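Local coordinates for protein NANS (YJHS), A 9-O-acetyl N-acetylneuraminic acid esterase (Escherichia coli O157:H7 EDL933, PDB 3PT5) that probably hydrolyses the 9-O-acetyl group of 9-O-acetyl-N-acetylneuraminate, so that the bacterium can grow on this sialic acid of mammalian mucosa, at residues V104-F117 and R318-L331. Residues are numbered along the deposited sequence; the frame is centred on the assembly and turned at random.
Sequences VGQALHIARKLLPF and RRGIISDRFVEAIL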
loop_
_atom_site.group_PDB
_atom_site.type_symbol
_atom_site.label_atom_id
_atom_site.label_comp_id
_atom_site.label_asym_id
_atom_site.label_seq_id
_atom_site.Cartn_x
_atom_site.Cartn_y
_atom_site.Cartn_z
ATOM N N VAL A 104 -7.975 7.214 3.123
ATOM C CA VAL A 104 -7.827 6.866 1.708
ATOM C C VAL A 104 -6.414 6.374 1.415
ATOM O O VAL A 104 -5.447 7.020 1.813
ATOM C CB VAL A 104 -8.124 8.088 0.829
ATOM C CG1 VAL A 104 -7.904 7.805 -0.648
ATOM C CG2 VAL A 104 -9.591 8.530 1.052
ATOM N N GLY A 105 -6.319 5.247 0.707
ATOM C CA GLY A 105 -5.052 4.668 0.240
ATOM C C GLY A 105 -5.035 4.591 -1.276
ATOM O O GLY A 105 -6.104 4.489 -1.889
ATOM N N GLN A 106 -3.837 4.560 -1.866
ATOM C CA GLN A 106 -3.660 4.585 -3.317
ATOM C C GLN A 106 -3.825 3.253 -4.032
ATOM O O GLN A 106 -3.747 3.241 -5.255
ATOM C CB GLN A 106 -2.274 5.141 -3.704
ATOM C CG GLN A 106 -1.071 4.302 -3.196
ATOM C CD GLN A 106 -0.547 4.775 -1.835
ATOM O OE1 GLN A 106 -1.290 5.388 -1.061
ATOM N NE2 GLN A 106 0.727 4.498 -1.542
ATOM N N ALA A 107 -3.997 2.120 -3.324
ATOM C CA ALA A 107 -4.017 0.814 -4.033
ATOM C C ALA A 107 -5.145 0.815 -5.085
ATOM O O ALA A 107 -4.969 0.344 -6.220
ATOM C CB ALA A 107 -4.217 -0.328 -3.057
ATOM N N LEU A 108 -6.306 1.371 -4.708
ATOM C CA LEU A 108 -7.447 1.396 -5.625
ATOM C C LEU A 108 -7.123 2.166 -6.913
ATOM O O LEU A 108 -7.507 1.751 -8.005
ATOM C CB LEU A 108 -8.681 2.002 -4.947
ATOM C CG LEU A 108 -9.911 2.243 -5.837
ATOM C CD1 LEU A 108 -10.405 0.903 -6.430
ATOM C CD2 LEU A 108 -11.021 2.891 -5.014
ATOM N N HIS A 109 -6.422 3.283 -6.766
ATOM C CA HIS A 109 -6.121 4.183 -7.876
ATOM C C HIS A 109 -5.046 3.648 -8.781
ATOM O O HIS A 109 -5.115 3.843 -9.994
ATOM C CB HIS A 109 -5.758 5.536 -7.299
ATOM C CG HIS A 109 -6.754 5.986 -6.296
ATOM N ND1 HIS A 109 -6.560 5.822 -4.942
ATOM C CD2 HIS A 109 -8.021 6.453 -6.444
ATOM C CE1 HIS A 109 -7.638 6.236 -4.297
ATOM N NE2 HIS A 109 -8.536 6.624 -5.182
ATOM N N ILE A 110 -4.098 2.923 -8.189
ATOM C CA ILE A 110 -3.119 2.154 -8.997
ATOM C C ILE A 110 -3.860 1.143 -9.856
ATOM O O ILE A 110 -3.733 1.156 -11.084
ATOM C CB ILE A 110 -2.046 1.508 -8.121
ATOM C CG1 ILE A 110 -1.223 2.634 -7.501
ATOM C CG2 ILE A 110 -1.172 0.558 -8.957
ATOM C CD1 ILE A 110 -0.305 2.176 -6.339
ATOM N N ALA A 111 -4.702 0.336 -9.215
ATOM C CA ALA A 111 -5.502 -0.652 -9.901
ATOM C C ALA A 111 -6.379 -0.042 -11.010
ATOM O O ALA A 111 -6.411 -0.584 -12.133
ATOM C CB ALA A 111 -6.336 -1.420 -8.883
ATOM N N ARG A 112 -7.085 1.051 -10.720
ATOM C CA ARG A 112 -7.964 1.659 -11.714
ATOM C C ARG A 112 -7.150 2.161 -12.893
ATOM O O ARG A 112 -7.562 2.004 -14.033
ATOM C CB ARG A 112 -8.821 2.785 -11.118
ATOM C CG ARG A 112 -9.629 3.549 -12.180
ATOM C CD ARG A 112 -10.430 4.687 -11.554
ATOM N NE ARG A 112 -11.823 4.282 -11.391
ATOM C CZ ARG A 112 -12.301 3.603 -10.355
ATOM N NH1 ARG A 112 -11.505 3.267 -9.342
ATOM N NH2 ARG A 112 -13.586 3.271 -10.339
ATOM N N LYS A 113 -5.965 2.708 -12.621
ATOM C CA LYS A 113 -5.147 3.256 -13.714
ATOM C C LYS A 113 -4.458 2.181 -14.567
ATOM O O LYS A 113 -4.117 2.437 -15.723
ATOM C CB LYS A 113 -4.158 4.307 -13.190
ATOM C CG LYS A 113 -4.873 5.573 -12.719
ATOM C CD LYS A 113 -3.919 6.524 -11.962
ATOM C CE LYS A 113 -4.698 7.723 -11.377
ATOM N NZ LYS A 113 -3.739 8.658 -10.748
ATOM N N LEU A 114 -4.277 0.985 -14.003
ATOM C CA LEU A 114 -3.738 -0.180 -14.742
ATOM C C LEU A 114 -4.796 -0.919 -15.589
ATOM O O LEU A 114 -4.478 -1.502 -16.630
ATOM C CB LEU A 114 -3.146 -1.181 -13.770
ATOM C CG LEU A 114 -1.852 -0.877 -13.028
ATOM C CD1 LEU A 114 -1.630 -1.962 -11.948
ATOM C CD2 LEU A 114 -0.662 -0.850 -14.029
ATOM N N LEU A 115 -6.049 -0.892 -15.138
ATOM C CA LEU A 115 -7.086 -1.722 -15.737
ATOM C C LEU A 115 -7.225 -1.512 -17.242
ATOM O O LEU A 115 -7.428 -2.486 -17.961
ATOM C CB LEU A 115 -8.435 -1.493 -15.020
ATOM C CG LEU A 115 -9.587 -2.451 -15.315
ATOM C CD1 LEU A 115 -9.375 -3.832 -14.731
ATOM C CD2 LEU A 115 -10.830 -1.792 -14.767
ATOM N N PRO A 116 -7.087 -0.255 -17.741
ATOM C CA PRO A 116 -7.338 -0.133 -19.189
ATOM C C PRO A 116 -6.318 -0.856 -20.041
ATOM O O PRO A 116 -6.551 -1.070 -21.235
ATOM C CB PRO A 116 -7.227 1.373 -19.436
ATOM C CG PRO A 116 -7.429 2.009 -18.130
ATOM C CD PRO A 116 -6.922 1.072 -17.106
ATOM N N PHE A 117 -5.206 -1.259 -19.436
ATOM C CA PHE A 117 -4.100 -1.851 -20.174
ATOM C C PHE A 117 -4.063 -3.379 -20.222
ATOM O O PHE A 117 -3.179 -3.986 -20.852
ATOM C CB PHE A 117 -2.805 -1.289 -19.597
ATOM C CG PHE A 117 -2.648 0.171 -19.837
ATOM C CD1 PHE A 117 -2.178 0.644 -21.063
ATOM C CD2 PHE A 117 -2.991 1.079 -18.855
ATOM C CE1 PHE A 117 -2.033 2.008 -21.280
ATOM C CE2 PHE A 117 -2.843 2.416 -19.055
ATOM C CZ PHE A 117 -2.362 2.895 -20.275
ATOM N N ARG A 318 -2.620 10.659 -3.274
ATOM C CA ARG A 318 -2.693 9.225 -3.514
ATOM C C ARG A 318 -3.515 8.936 -4.771
ATOM O O ARG A 318 -3.098 8.142 -5.602
ATOM C CB ARG A 318 -3.276 8.545 -2.286
ATOM C CG ARG A 318 -2.266 8.622 -1.140
ATOM C CD ARG A 318 -2.883 8.111 0.143
ATOM N NE ARG A 318 -2.144 8.552 1.339
ATOM C CZ ARG A 318 -1.108 7.931 1.866
ATOM N NH1 ARG A 318 -0.639 6.831 1.285
ATOM N NH2 ARG A 318 -0.527 8.426 2.984
ATOM N N ARG A 319 -4.631 9.646 -4.936
ATOM C CA ARG A 319 -5.446 9.591 -6.174
ATOM C C ARG A 319 -4.755 10.103 -7.409
ATOM O O ARG A 319 -5.126 9.738 -8.538
ATOM C CB ARG A 319 -6.715 10.437 -6.030
ATOM C CG ARG A 319 -7.712 9.893 -5.083
ATOM C CD ARG A 319 -8.821 10.902 -4.887
ATOM N NE ARG A 319 -9.607 10.531 -3.719
ATOM C CZ ARG A 319 -9.914 11.349 -2.732
ATOM N NH1 ARG A 319 -9.523 12.624 -2.773
ATOM N NH2 ARG A 319 -10.625 10.884 -1.719
ATOM N N GLY A 320 -3.785 10.988 -7.213
ATOM C CA GLY A 320 -3.109 11.634 -8.329
ATOM C C GLY A 320 -1.694 11.132 -8.568
ATOM O O GLY A 320 -1.482 10.028 -9.055
ATOM N N ILE A 321 -0.719 11.965 -8.226
ATOM C CA ILE A 321 0.656 11.716 -8.639
ATOM C C ILE A 321 1.201 10.405 -8.088
ATOM O O ILE A 321 1.989 9.746 -8.753
ATOM C CB ILE A 321 1.588 12.910 -8.235
ATOM C CG1 ILE A 321 3.005 12.747 -8.814
ATOM C CG2 ILE A 321 1.662 13.070 -6.705
ATOM C CD1 ILE A 321 3.090 12.724 -10.361
ATOM N N ILE A 322 0.793 10.009 -6.876
ATOM C CA ILE A 322 1.410 8.778 -6.310
ATOM C C ILE A 322 1.005 7.556 -7.135
ATOM O O ILE A 322 1.839 6.752 -7.557
ATOM C CB ILE A 322 1.035 8.575 -4.827
ATOM C CG1 ILE A 322 1.637 9.706 -3.986
ATOM C CG2 ILE A 322 1.398 7.156 -4.335
ATOM C CD1 ILE A 322 1.134 9.744 -2.598
ATOM N N SER A 323 -0.289 7.416 -7.403
ATOM C CA SER A 323 -0.734 6.303 -8.217
ATOM C C SER A 323 -0.305 6.463 -9.664
ATOM O O SER A 323 0.011 5.465 -10.288
ATOM C CB SER A 323 -2.241 6.078 -8.080
ATOM O OG SER A 323 -2.913 7.309 -8.239
ATOM N N ASP A 324 -0.206 7.706 -10.162
ATOM C CA ASP A 324 0.347 7.935 -11.509
ATOM C C ASP A 324 1.735 7.349 -11.625
ATOM O O ASP A 324 2.037 6.664 -12.593
ATOM C CB ASP A 324 0.442 9.430 -11.830
ATOM C CG ASP A 324 -0.888 10.053 -12.165
ATOM O OD1 ASP A 324 -1.865 9.333 -12.431
ATOM O OD2 ASP A 324 -0.944 11.320 -12.175
ATOM N N ARG A 325 2.584 7.619 -10.627
ATOM C CA ARG A 325 4.011 7.295 -10.773
ATOM C C ARG A 325 4.223 5.787 -10.642
ATOM O O ARG A 325 5.061 5.198 -11.353
ATOM C CB ARG A 325 4.844 8.094 -9.765
ATOM C CG ARG A 325 4.953 9.560 -10.101
ATOM C CD ARG A 325 5.824 9.775 -11.373
ATOM N NE ARG A 325 7.254 9.865 -11.050
ATOM C CZ ARG A 325 8.273 9.757 -11.917
ATOM N NH1 ARG A 325 8.073 9.466 -13.192
ATOM N NH2 ARG A 325 9.521 9.899 -11.475
ATOM N N PHE A 326 3.476 5.137 -9.750
ATOM C CA PHE A 326 3.552 3.667 -9.706
ATOM C C PHE A 326 3.115 3.033 -11.000
ATOM O O PHE A 326 3.785 2.124 -11.474
ATOM C CB PHE A 326 2.722 3.081 -8.559
ATOM C CG PHE A 326 3.466 3.063 -7.252
ATOM C CD1 PHE A 326 3.227 4.040 -6.286
ATOM C CD2 PHE A 326 4.414 2.074 -7.003
ATOM C CE1 PHE A 326 3.949 4.050 -5.086
ATOM C CE2 PHE A 326 5.134 2.081 -5.798
ATOM C CZ PHE A 326 4.904 3.080 -4.858
ATOM N N VAL A 327 1.979 3.487 -11.543
ATOM C CA VAL A 327 1.465 2.909 -12.773
ATOM C C VAL A 327 2.462 3.133 -13.928
ATOM O O VAL A 327 2.702 2.218 -14.714
ATOM C CB VAL A 327 0.033 3.401 -13.096
ATOM C CG1 VAL A 327 -0.409 2.979 -14.494
ATOM C CG2 VAL A 327 -0.936 2.869 -11.989
ATOM N N GLU A 328 3.038 4.323 -14.024
ATOM C CA GLU A 328 4.073 4.572 -15.048
ATOM C C GLU A 328 5.221 3.541 -14.897
ATOM O O GLU A 328 5.711 2.977 -15.890
ATOM C CB GLU A 328 4.658 5.972 -14.891
ATOM C CG GLU A 328 3.755 7.152 -15.203
ATOM C CD GLU A 328 4.341 8.460 -14.624
ATOM O OE1 GLU A 328 5.599 8.572 -14.581
ATOM O OE2 GLU A 328 3.553 9.350 -14.184
ATOM N N ALA A 329 5.674 3.323 -13.660
ATOM C CA ALA A 329 6.778 2.393 -13.414
ATOM C C ALA A 329 6.447 0.936 -13.712
ATOM O O ALA A 329 7.289 0.179 -14.240
ATOM C CB ALA A 329 7.328 2.568 -11.993
ATOM N N ILE A 330 5.231 0.533 -13.363
ATOM C CA ILE A 330 4.813 -0.837 -13.581
ATOM C C ILE A 330 4.655 -1.131 -15.093
ATOM O O ILE A 330 5.157 -2.128 -15.584
ATOM C CB ILE A 330 3.482 -1.090 -12.840
ATOM C CG1 ILE A 330 3.701 -1.055 -11.322
ATOM C CG2 ILE A 330 2.862 -2.412 -13.308
ATOM C CD1 ILE A 330 2.338 -0.902 -10.556
ATOM N N LEU A 331 4.033 -0.207 -15.812
ATOM C CA LEU A 331 3.857 -0.352 -17.265
ATOM C C LEU A 331 5.195 -0.381 -17.978
ATOM O O LEU A 331 5.428 -1.230 -18.843
ATOM C CB LEU A 331 2.973 0.760 -17.841
ATOM C CG LEU A 331 1.505 0.816 -17.388
ATOM C CD1 LEU A 331 0.867 2.106 -17.917
ATOM C CD2 LEU A 331 0.700 -0.408 -17.844
#
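Arg-319 lays its CG over one face of the His-109 ring, a CH-pi contact 3.7 Å from the centroid, and turns its guanidinium nearly perpendicular to that ring; Gln-106 CA lies in plane at the ring's edge. Asp-46 hydrogen-bonds His-109 NE2 through OD1 and forms a salt bridge with Arg-319 NH2 through OD2. Leu-331 CD1 covers a face of Phe-117, 4.0 Å from the ring centroid, with Lys-113 O and Leu-114 O at the edge. The Arg-318 guanidinium and Gln-106 amide are almost coplanar (28°), and NH1 gives OE1 an in-plane bond of 2.8 Å on a lone pair. Lys-113, extended beyond CG, carries NZ to Asp-324 OD1 (2.6 Å, a salt bridge from above the carboxylate plane), Ser-323 OG (3.0 Å) and Arg-319 O (2.8 Å). Ser-323 OG in turn donates to Arg-318 O, the carbonyl that opens the wider pi-type turn at 318-322. Ile-110 fits knob-into-hole among Ser-323, Phe-326, Val-327 and Ile-330. The axes of 107-114 and 318-331 cross at -53° with a closest approach of 8.6 Å. Leu-114 rests on strand 122-130 and Phe-326 on strand 182-189: one helical layer of the three-layer alpha/beta/alpha fold of SGNH hydrolases.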